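Local coordinates for protein arginine--tRNA ligase (Campylobacter jejuni, PDB 3FNR) that catalyses the ATP-dependent attachment of L-arginine to tRNA(Arg), releasing AMP and diphosphate, as a class I aminoacyl-tRNA synthetase, at residues 380-383 / 384-388; 437-440 / 441-445; 176-179 / 180-184; 19-22 / 23-26. The protein carries 1 engineered substitution. One frame throughout, in Å; residues are numbered along the deposited sequence.

Overall arrangement
All four contacts are local, between neighbours along the chain, and follow one another in series without nesting or crossing. Contact 4 comes first, as a turn in the loop between helix 5-17 and strand 31-35. Contact 3 is a stretch of helix 175-184 in the catalytic region. Contact 1 spans the junction of helices 371-381 and 383-393. Contact 2 lies on helix 425-445. Contacts 1, 2 and 4 touch one another, with centres about 11 Å apart. They join the N-terminal loop to the helices of the anticodon-binding family region. Contact 3 stands apart, about 33 Å from contact 4 between nearest atoms and about 34 Å from contacts 1 and 2.

Contact 1. Residues 380-383 / 384-388; sequences ALNL and KAVLN. With SO4 (sulfate ion), chain B.
Leu383 packs against Leu387, one helical turn further on. Its CG is anti to the backbone N (chi1 -180°), which puts CG beside the carbonyl carbon, on the side of Leu387. CB meets the adjoining peptide, 3.2 Å from Lys384 N. CG comes next and approaches Leu387 CD1. At the tip, CD1 rests 3.8 Å from Leu387 CG and touches Leu387 CD2 as well. The other methyl, CD2, turns to helix 425-445. The two leucines cross obliquely, and the bond from Leu387 N to Leu383 O (2.9 Å) ties their backbones.

On another side, Val386 N bonds to Asn382 O. The Asn382 amide lies over the same turn, with ND2 3.5 Å from Ala385 CB and OD1 near Val386 CG2. A water links Leu381 O to Ala385 N across the junction of helices 371-381 and 383-393. Lys384 O is gripped twice, by Asn388 N and by Asn388 ND2 (2.8 Å), from opposite faces of its plane.

Lys384 bends near its end, and NZ donates to sulfate O4 at 2.7 Å. The leucine pair is thus apolar and buried, while Lys384 offers a positive charge that would favour an anion there.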
loop_
_atom_site.group_PDB
_atom_site.type_symbol
_atom_site.label_atom_id
_atom_site.label_comp_id
_atom_site.label_asym_id
_atom_site.label_seq_id
_atom_site.Cartn_x
_atom_site.Cartn_y
_atom_site.Cartn_z
ATOM N N ALA A 380 -21.242 5.442 -15.026
ATOM C CA ALA A 380 -19.920 5.671 -15.609
ATOM C C ALA A 380 -19.361 7.023 -15.169
ATOM O O ALA A 380 -18.228 7.099 -14.687
ATOM C CB ALA A 380 -19.966 5.576 -17.139
ATOM N N LEU A 381 -20.178 8.071 -15.287
ATOM C CA LEU A 381 -19.752 9.435 -14.974
ATOM C C LEU A 381 -19.616 9.719 -13.474
ATOM O O LEU A 381 -18.902 10.639 -13.081
ATOM C CB LEU A 381 -20.688 10.453 -15.634
ATOM C CG LEU A 381 -20.652 10.426 -17.163
ATOM C CD1 LEU A 381 -21.819 11.204 -17.741
ATOM C CD2 LEU A 381 -19.324 10.970 -17.690
ATOM N N ASN A 382 -20.284 8.908 -12.656
ATOM C CA ASN A 382 -20.285 9.045 -11.200
ATOM C C ASN A 382 -18.947 8.691 -10.525
ATOM O O ASN A 382 -18.823 8.848 -9.312
ATOM C CB ASN A 382 -21.391 8.169 -10.606
ATOM C CG ASN A 382 -21.693 8.493 -9.141
ATOM O OD1 ASN A 382 -21.771 7.592 -8.296
ATOM N ND2 ASN A 382 -21.853 9.773 -8.835
ATOM N N LEU A 383 -17.968 8.204 -11.296
ATOM C CA LEU A 383 -16.649 7.837 -10.756
ATOM C C LEU A 383 -15.991 8.985 -9.988
ATOM O O LEU A 383 -15.488 8.771 -8.893
ATOM C CB LEU A 383 -15.712 7.314 -11.859
ATOM C CG LEU A 383 -14.288 6.882 -11.466
ATOM C CD1 LEU A 383 -14.281 5.794 -10.410
ATOM C CD2 LEU A 383 -13.494 6.441 -12.675
ATOM N N LYS A 384 -16.042 10.194 -10.548
ATOM C CA LYS A 384 -15.490 11.402 -9.918
ATOM C C LYS A 384 -15.961 11.587 -8.478
ATOM O O LYS A 384 -15.141 11.761 -7.579
ATOM C CB LYS A 384 -15.865 12.637 -10.739
ATOM C CG LYS A 384 -14.998 13.868 -10.463
ATOM C CD LYS A 384 -15.711 15.144 -10.894
ATOM C CE LYS A 384 -14.740 16.209 -11.396
ATOM N NZ LYS A 384 -13.536 16.430 -10.535
ATOM N N ALA A 385 -17.279 11.526 -8.275
ATOM C CA ALA A 385 -17.888 11.631 -6.949
ATOM C C ALA A 385 -17.390 10.530 -6.017
ATOM O O ALA A 385 -17.039 10.798 -4.876
ATOM C CB ALA A 385 -19.418 11.571 -7.060
ATOM N N VAL A 386 -17.365 9.300 -6.519
ATOM C CA VAL A 386 -16.917 8.147 -5.744
ATOM C C VAL A 386 -15.474 8.326 -5.265
ATOM O O VAL A 386 -15.204 8.136 -4.080
ATOM C CB VAL A 386 -17.075 6.831 -6.543
ATOM C CG1 VAL A 386 -16.489 5.654 -5.768
ATOM C CG2 VAL A 386 -18.561 6.575 -6.846
ATOM N N LEU A 387 -14.576 8.722 -6.176
ATOM C CA LEU A 387 -13.146 8.858 -5.857
ATOM C C LEU A 387 -12.882 9.923 -4.793
ATOM O O LEU A 387 -12.119 9.697 -3.858
ATOM C CB LEU A 387 -12.330 9.177 -7.114
ATOM C CG LEU A 387 -12.312 8.095 -8.189
ATOM C CD1 LEU A 387 -11.492 8.557 -9.387
ATOM C CD2 LEU A 387 -11.839 6.732 -7.660
ATOM N N ASN A 388 -13.527 11.077 -4.938
ATOM C CA ASN A 388 -13.404 12.151 -3.960
ATOM C C ASN A 388 -13.929 11.734 -2.597
ATOM O O ASN A 388 -13.320 12.024 -1.573
ATOM C CB ASN A 388 -14.094 13.420 -4.461
ATOM C CG ASN A 388 -13.270 14.152 -5.513
ATOM O OD1 ASN A 388 -12.289 14.827 -5.192
ATOM N ND2 ASN A 388 -13.668 14.025 -6.775
HETATM S S SO4 B . -12.088 19.447 -8.442
HETATM O O1 SO4 B . -12.746 20.717 -8.128
HETATM O O2 SO4 B . -10.684 19.713 -8.712
HETATM O O3 SO4 B . -12.217 18.552 -7.294
HETATM O O4 SO4 B . -12.688 18.821 -9.613
HETATM O O HOH W 1 -19.330 12.559 -10.566
#

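Contact 2. Residues 437-440 / 441-445; sequences LSIK and TAFSL
The C-terminal part of helix 425-445, in the anticodon-binding family region, contains a threonine, Thr441, that bonds back to Leu437 one turn earlier. Leu437 O takes two donors. Thr441 N reaches it at 2.9 Å and Thr441 OG1 at 2.8 Å, from opposite faces of the carbonyl plane. The hydroxyl sits 35° out of that plane. Thr441 has OG1 beside its own backbone N (chi1 -58°), which swings the hydroxyl back over the preceding turn. This internal bond satisfies a polar group in a buried place. Leu437 CD1 lies 3.9 Å from the same OG1.

Further along, Ser444 OG donates to Thr441 O at 2.7 Å. Ile439 and Phe443 lie side by side and point the same way, with Ile439 CG2 4.2 Å from Phe443 CD1. Backbone bonds from Ala442, Phe443 and Ser444 to Ser438, Ile439 and Lys440 complete the helical pattern.

Ser438 OG bonds to Ala380 O, at the junction of helices 371-381 and 383-393. Ile439 and Phe443 face helix 336-353. Ser438, Ala442 and Phe443 also touch helix 398-416, and Thr441 and Leu445 meet helix 50-65.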
loop_
_atom_site.group_PDB
_atom_site.type_symbol
_atom_site.label_atom_id
_atom_site.label_comp_id
_atom_site.label_asym_id
_atom_site.label_seq_id
_atom_site.Cartn_x
_atom_site.Cartn_y
_atom_site.Cartn_z
ATOM N N LEU A 437 -13.787 3.347 -19.982
ATOM C CA LEU A 437 -12.921 4.397 -19.461
ATOM C C LEU A 437 -12.949 4.475 -17.936
ATOM O O LEU A 437 -11.900 4.633 -17.314
ATOM C CB LEU A 437 -13.267 5.752 -20.090
ATOM C CG LEU A 437 -12.483 6.995 -19.642
ATOM C CD1 LEU A 437 -10.981 6.870 -19.923
ATOM C CD2 LEU A 437 -13.057 8.250 -20.261
ATOM N N SER A 438 -14.139 4.345 -17.347
ATOM C CA SER A 438 -14.294 4.294 -15.893
ATOM C C SER A 438 -13.628 3.063 -15.284
ATOM O O SER A 438 -13.021 3.153 -14.218
ATOM C CB SER A 438 -15.767 4.321 -15.511
ATOM O OG SER A 438 -16.347 5.553 -15.900
ATOM N N ILE A 439 -13.733 1.924 -15.967
ATOM C CA ILE A 439 -13.116 0.688 -15.492
ATOM C C ILE A 439 -11.596 0.866 -15.463
ATOM O O ILE A 439 -10.956 0.647 -14.419
ATOM C CB ILE A 439 -13.558 -0.539 -16.338
ATOM C CG1 ILE A 439 -15.000 -0.912 -15.986
ATOM C CG2 ILE A 439 -12.640 -1.739 -16.112
ATOM C CD1 ILE A 439 -15.621 -1.944 -16.886
ATOM N N LYS A 440 -11.056 1.336 -16.586
ATOM C CA LYS A 440 -9.624 1.574 -16.766
ATOM C C LYS A 440 -9.061 2.590 -15.769
ATOM O O LYS A 440 -8.039 2.332 -15.131
ATOM C CB LYS A 440 -9.352 2.033 -18.205
ATOM C CG LYS A 440 -7.899 2.352 -18.494
ATOM C CD LYS A 440 -7.574 2.102 -19.950
ATOM C CE LYS A 440 -7.487 3.386 -20.732
ATOM N NZ LYS A 440 -6.109 3.930 -20.632
ATOM N N THR A 441 -9.729 3.735 -15.650
ATOM C CA THR A 441 -9.349 4.767 -14.696
ATOM C C THR A 441 -9.297 4.222 -13.262
ATOM O O THR A 441 -8.234 4.230 -12.646
ATOM C CB THR A 441 -10.284 5.992 -14.794
ATOM O OG1 THR A 441 -10.242 6.509 -16.134
ATOM C CG2 THR A 441 -9.872 7.086 -13.806
ATOM N N ALA A 442 -10.423 3.719 -12.758
ATOM C CA ALA A 442 -10.508 3.235 -11.380
ATOM C C ALA A 442 -9.500 2.120 -11.098
ATOM O O ALA A 442 -8.809 2.153 -10.069
ATOM C CB ALA A 442 -11.913 2.772 -11.062
ATOM N N PHE A 443 -9.421 1.155 -12.019
ATOM C CA PHE A 443 -8.440 0.066 -11.943
ATOM C C PHE A 443 -7.003 0.569 -11.847
ATOM O O PHE A 443 -6.224 0.032 -11.071
ATOM C CB PHE A 443 -8.548 -0.872 -13.148
ATOM C CG PHE A 443 -9.145 -2.220 -12.840
ATOM C CD1 PHE A 443 -9.410 -3.115 -13.871
ATOM C CD2 PHE A 443 -9.436 -2.604 -11.535
ATOM C CE1 PHE A 443 -9.949 -4.368 -13.608
ATOM C CE2 PHE A 443 -9.977 -3.849 -11.263
ATOM C CZ PHE A 443 -10.233 -4.737 -12.296
ATOM N N SER A 444 -6.650 1.588 -12.631
ATOM C CA SER A 444 -5.269 2.097 -12.639
ATOM C C SER A 444 -4.858 2.702 -11.298
ATOM O O SER A 444 -3.679 2.649 -10.926
ATOM C CB SER A 444 -5.046 3.103 -13.774
ATOM O OG SER A 444 -5.702 4.328 -13.511
ATOM N N LEU A 445 -5.835 3.249 -10.571
ATOM C CA LEU A 445 -5.610 3.800 -9.227
ATOM C C LEU A 445 -5.409 2.695 -8.200
ATOM O O LEU A 445 -4.906 2.942 -7.100
ATOM C CB LEU A 445 -6.774 4.710 -8.808
ATOM C CG LEU A 445 -7.068 5.902 -9.720
ATOM C CD1 LEU A 445 -8.242 6.731 -9.188
ATOM C CD2 LEU A 445 -5.820 6.783 -9.920
#

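Contact 3. Residues 176-179 / 180-184; sequences NATL and ESLKE
Leu182 N donates to Thr178 O at 2.9 Å, a nearly straight bond (N-H...O 166°) that closes one helical turn. The side chains of the same two residues also meet. They lie side by side and point the same way. Thr178 CG2 is 3.9 Å from Leu182 CD2, a methyl-to-methyl contact on the buried face of the helix.

The first torsion of Thr178 (-61°) sets CG2 anti to the backbone N, where it can meet the leucine. The same torsion turns OG1 back along the helix to Ala174 O, one turn earlier, so the polar branch has a partner. Leu182 CB sits 3.3 Å from Thr178 O, and CD2 also passes near that oxygen. The Leu182 chi2 of 16° is close to eclipsed, an unusual shape for leucine.

The backbone bonds on the other sides of the helix keep the same i to i+4 spacing. Glu180 N bonds to Asn176 O at 2.9 Å, and Glu180 CG folds to within 3.5 Å of that oxygen, which places aliphatic carbon of the acid over the helix backbone. Ser181 N bonds to Ala177 O, and Lys183 N to Leu179 O. Glu180 and Lys183 are exposed and touch a crystal neighbour.

Thr178 and Ser181 pack on helix 219-231, and Leu182 on Phe259, Leu260 and Ile188. The arrangement is that of a short amphipathic alpha-helix. It lies in the chain between strands 165-167 and 237-243 of the main sheet of the class I catalytic region, just before the small antiparallel sheet that begins at strand 188-191.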
loop_
_atom_site.group_PDB
_atom_site.type_symbol
_atom_site.label_atom_id
_atom_site.label_comp_id
_atom_site.label_asym_id
_atom_site.label_seq_id
_atom_site.Cartn_x
_atom_site.Cartn_y
_atom_site.Cartn_z
ATOM N N ASN A 176 19.485 14.971 20.626
ATOM C CA ASN A 176 19.639 16.077 21.554
ATOM C C ASN A 176 18.636 17.207 21.321
ATOM O O ASN A 176 18.050 17.706 22.287
ATOM C CB ASN A 176 21.088 16.576 21.592
ATOM C CG ASN A 176 21.984 15.687 22.445
ATOM O OD1 ASN A 176 22.041 14.470 22.252
ATOM N ND2 ASN A 176 22.677 16.290 23.402
ATOM N N ALA A 177 18.431 17.579 20.059
ATOM C CA ALA A 177 17.464 18.614 19.683
ATOM C C ALA A 177 16.030 18.239 20.078
ATOM O O ALA A 177 15.239 19.104 20.452
ATOM C CB ALA A 177 17.560 18.907 18.192
ATOM N N THR A 178 15.717 16.946 20.006
ATOM C CA THR A 178 14.426 16.411 20.444
ATOM C C THR A 178 14.263 16.557 21.960
ATOM O O THR A 178 13.240 17.063 22.430
ATOM C CB THR A 178 14.258 14.926 20.020
ATOM O OG1 THR A 178 14.297 14.831 18.591
ATOM C CG2 THR A 178 12.941 14.338 20.539
ATOM N N LEU A 179 15.277 16.127 22.712
ATOM C CA LEU A 179 15.280 16.271 24.163
ATOM C C LEU A 179 15.079 17.729 24.566
ATOM O O LEU A 179 14.199 18.043 25.373
ATOM C CB LEU A 179 16.570 15.707 24.764
ATOM C CG LEU A 179 16.796 14.197 24.599
ATOM C CD1 LEU A 179 18.131 13.784 25.180
ATOM C CD2 LEU A 179 15.675 13.390 25.221
ATOM N N GLU A 180 15.855 18.610 23.943
ATOM C CA GLU A 180 15.760 20.043 24.177
ATOM C C GLU A 180 14.367 20.604 23.921
ATOM O O GLU A 180 13.817 21.303 24.777
ATOM C CB GLU A 180 16.827 20.794 23.378
ATOM C CG GLU A 180 18.196 20.731 24.045
ATOM C CD GLU A 180 18.210 21.467 25.379
ATOM O OE1 GLU A 180 17.991 20.820 26.430
ATOM O OE2 GLU A 180 18.407 22.702 25.372
ATOM N N SER A 181 13.798 20.274 22.762
ATOM C CA SER A 181 12.467 20.759 22.385
ATOM C C SER A 181 11.405 20.240 23.347
ATOM O O SER A 181 10.513 20.987 23.749
ATOM C CB SER A 181 12.137 20.382 20.939
ATOM O OG SER A 181 10.833 20.814 20.572
ATOM N N LEU A 182 11.534 18.974 23.735
ATOM C CA LEU A 182 10.690 18.366 24.763
ATOM C C LEU A 182 10.775 19.090 26.112
ATOM O O LEU A 182 9.759 19.253 26.790
ATOM C CB LEU A 182 11.076 16.894 24.950
ATOM C CG LEU A 182 10.266 15.673 24.490
ATOM C CD1 LEU A 182 9.173 15.956 23.470
ATOM C CD2 LEU A 182 11.205 14.584 23.998
ATOM N N LYS A 183 11.981 19.506 26.504
ATOM C CA LYS A 183 12.160 20.237 27.760
ATOM C C LYS A 183 11.571 21.646 27.688
ATOM O O LYS A 183 10.983 22.121 28.656
ATOM C CB LYS A 183 13.628 20.298 28.193
ATOM C CG LYS A 183 13.791 20.519 29.693
ATOM C CD LYS A 183 15.096 21.196 30.040
ATOM C CE LYS A 183 15.050 21.806 31.445
ATOM N NZ LYS A 183 14.908 20.778 32.522
ATOM N N GLU A 184 11.709 22.292 26.531
ATOM C CA GLU A 184 11.127 23.615 26.286
ATOM C C GLU A 184 9.593 23.648 26.409
ATOM O O GLU A 184 9.006 24.720 26.558
ATOM C CB GLU A 184 11.587 24.162 24.927
ATOM C CG GLU A 184 13.044 24.651 24.926
ATOM C CD GLU A 184 13.656 24.798 23.527
ATOM O OE1 GLU A 184 14.906 24.690 23.414
ATOM O OE2 GLU A 184 12.898 25.024 22.552
#

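Contact 4. Residues 19-22 / 23-26; sequences PNDF and TKGE. With SO4 (sulfate ion), chain B.
Two torsions bring Phe22 and Thr23 face to methyl. Phe22 has CG anti to the backbone N (chi1 175°). In Thr23, chi1 of 68° puts OG1 between the backbone N and the carbonyl carbon and leaves CG2 on the far side from that carbon. Thr23 CG2 stands 3.5 Å from the centroid of the Phe22 ring, only 6° off the ring normal, in a CH-pi contact over the face. Thr23 OG1 turns back and donates to Phe22 O at 2.6 Å. It approaches that oxygen almost side-on, and it also bonds to His65 NE2.

The backbone here is a type II beta turn from Asp21 to Lys24, with Phe22 and Thr23 at its corners. Lys24 N closes it on Asp21 O at 3.1 Å. Thr23 takes the left-handed conformation, at a corner where glycine is often found.

The extended Lys24 chain runs back over the 3-10 segment, and its NZ makes a weak bond to Asn20 O at 3.3 Å. Asp21 OD2 is 4.2 Å from that NZ, too far for a salt bridge. Glu26 N donates to sulfate O2 at 2.6 Å, and Lys28 NZ also binds the ion.

The turn wedges between helices. Phe22 packs on Leu437, Ser438 and Thr441 of helix 425-445, Thr23 reaches Leu383, Lys384 and Leu387 of helix 383-393, and Gly25 is backbone-bonded to His65 at the end of helix 50-65.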
loop_
_atom_site.group_PDB
_atom_site.type_symbol
_atom_site.label_atom_id
_atom_site.label_comp_id
_atom_site.label_asym_id
_atom_site.label_seq_id
_atom_site.Cartn_x
_atom_site.Cartn_y
_atom_site.Cartn_z
ATOM N N PRO A 19 -9.277 11.685 -22.345
ATOM C CA PRO A 19 -9.481 10.506 -21.500
ATOM C C PRO A 19 -8.523 10.409 -20.310
ATOM O O PRO A 19 -8.928 9.949 -19.246
ATOM C CB PRO A 19 -9.289 9.333 -22.464
ATOM C CG PRO A 19 -8.517 9.875 -23.600
ATOM C CD PRO A 19 -8.876 11.315 -23.716
ATOM N N ASN A 20 -7.286 10.870 -20.472
ATOM C CA ASN A 20 -6.313 10.836 -19.380
ATOM C C ASN A 20 -6.622 11.794 -18.220
ATOM O O ASN A 20 -6.118 11.613 -17.112
ATOM C CB ASN A 20 -4.896 11.069 -19.909
ATOM C CG ASN A 20 -4.338 9.865 -20.673
ATOM O OD1 ASN A 20 -3.342 9.988 -21.384
ATOM N ND2 ASN A 20 -4.969 8.701 -20.521
ATOM N N ASP A 21 -7.462 12.794 -18.472
ATOM C CA ASP A 21 -7.827 13.772 -17.455
ATOM C C ASP A 21 -9.177 13.497 -16.782
ATOM O O ASP A 21 -9.587 14.245 -15.889
ATOM C CB ASP A 21 -7.804 15.180 -18.051
ATOM C CG ASP A 21 -6.420 15.583 -18.547
ATOM O OD1 ASP A 21 -6.334 16.590 -19.287
ATOM O OD2 ASP A 21 -5.423 14.899 -18.205
ATOM N N PHE A 22 -9.852 12.430 -17.218
ATOM C CA PHE A 22 -11.161 12.030 -16.691
ATOM C C PHE A 22 -11.060 11.720 -15.203
ATOM O O PHE A 22 -10.252 10.873 -14.792
ATOM C CB PHE A 22 -11.692 10.815 -17.461
ATOM C CG PHE A 22 -12.986 10.237 -16.918
ATOM C CD1 PHE A 22 -14.147 11.007 -16.854
ATOM C CD2 PHE A 22 -13.046 8.906 -16.511
ATOM C CE1 PHE A 22 -15.339 10.471 -16.373
ATOM C CE2 PHE A 22 -14.233 8.354 -16.037
ATOM C CZ PHE A 22 -15.384 9.139 -15.966
ATOM N N THR A 23 -11.884 12.438 -14.434
ATOM C CA THR A 23 -11.995 12.389 -12.961
ATOM C C THR A 23 -10.823 12.985 -12.163
ATOM O O THR A 23 -10.869 13.018 -10.927
ATOM C CB THR A 23 -12.387 10.989 -12.404
ATOM O OG1 THR A 23 -11.314 10.061 -12.607
ATOM C CG2 THR A 23 -13.657 10.468 -13.068
ATOM N N LYS A 24 -9.792 13.457 -12.862
ATOM C CA LYS A 24 -8.679 14.156 -12.224
ATOM C C LYS A 24 -9.145 15.464 -11.595
ATOM O O LYS A 24 -9.941 16.201 -12.185
ATOM C CB LYS A 24 -7.545 14.423 -13.225
ATOM C CG LYS A 24 -6.657 13.206 -13.463
ATOM C CD LYS A 24 -5.365 13.541 -14.151
ATOM C CE LYS A 24 -4.488 12.299 -14.249
ATOM N NZ LYS A 24 -3.488 12.427 -15.341
ATOM N N GLY A 25 -8.667 15.733 -10.387
ATOM C CA GLY A 25 -8.996 16.978 -9.699
ATOM C C GLY A 25 -7.977 18.065 -9.990
ATOM O O GLY A 25 -6.837 17.775 -10.371
ATOM N N GLU A 26 -8.398 19.318 -9.813
ATOM C CA GLU A 26 -7.511 20.476 -9.869
ATOM C C GLU A 26 -6.562 20.451 -8.668
ATOM O O GLU A 26 -6.840 19.778 -7.661
ATOM C CB GLU A 26 -8.321 21.777 -9.839
ATOM C CG GLU A 26 -9.356 21.938 -10.951
ATOM C CD GLU A 26 -10.386 23.028 -10.644
ATOM O OE1 GLU A 26 -9.985 24.173 -10.330
ATOM O OE2 GLU A 26 -11.603 22.737 -10.721
HETATM S S SO4 B . -12.088 19.447 -8.442
HETATM O O1 SO4 B . -12.746 20.717 -8.128
HETATM O O2 SO4 B . -10.684 19.713 -8.712
HETATM O O3 SO4 B . -12.217 18.552 -7.294
HETATM O O4 SO4 B . -12.688 18.821 -9.613
#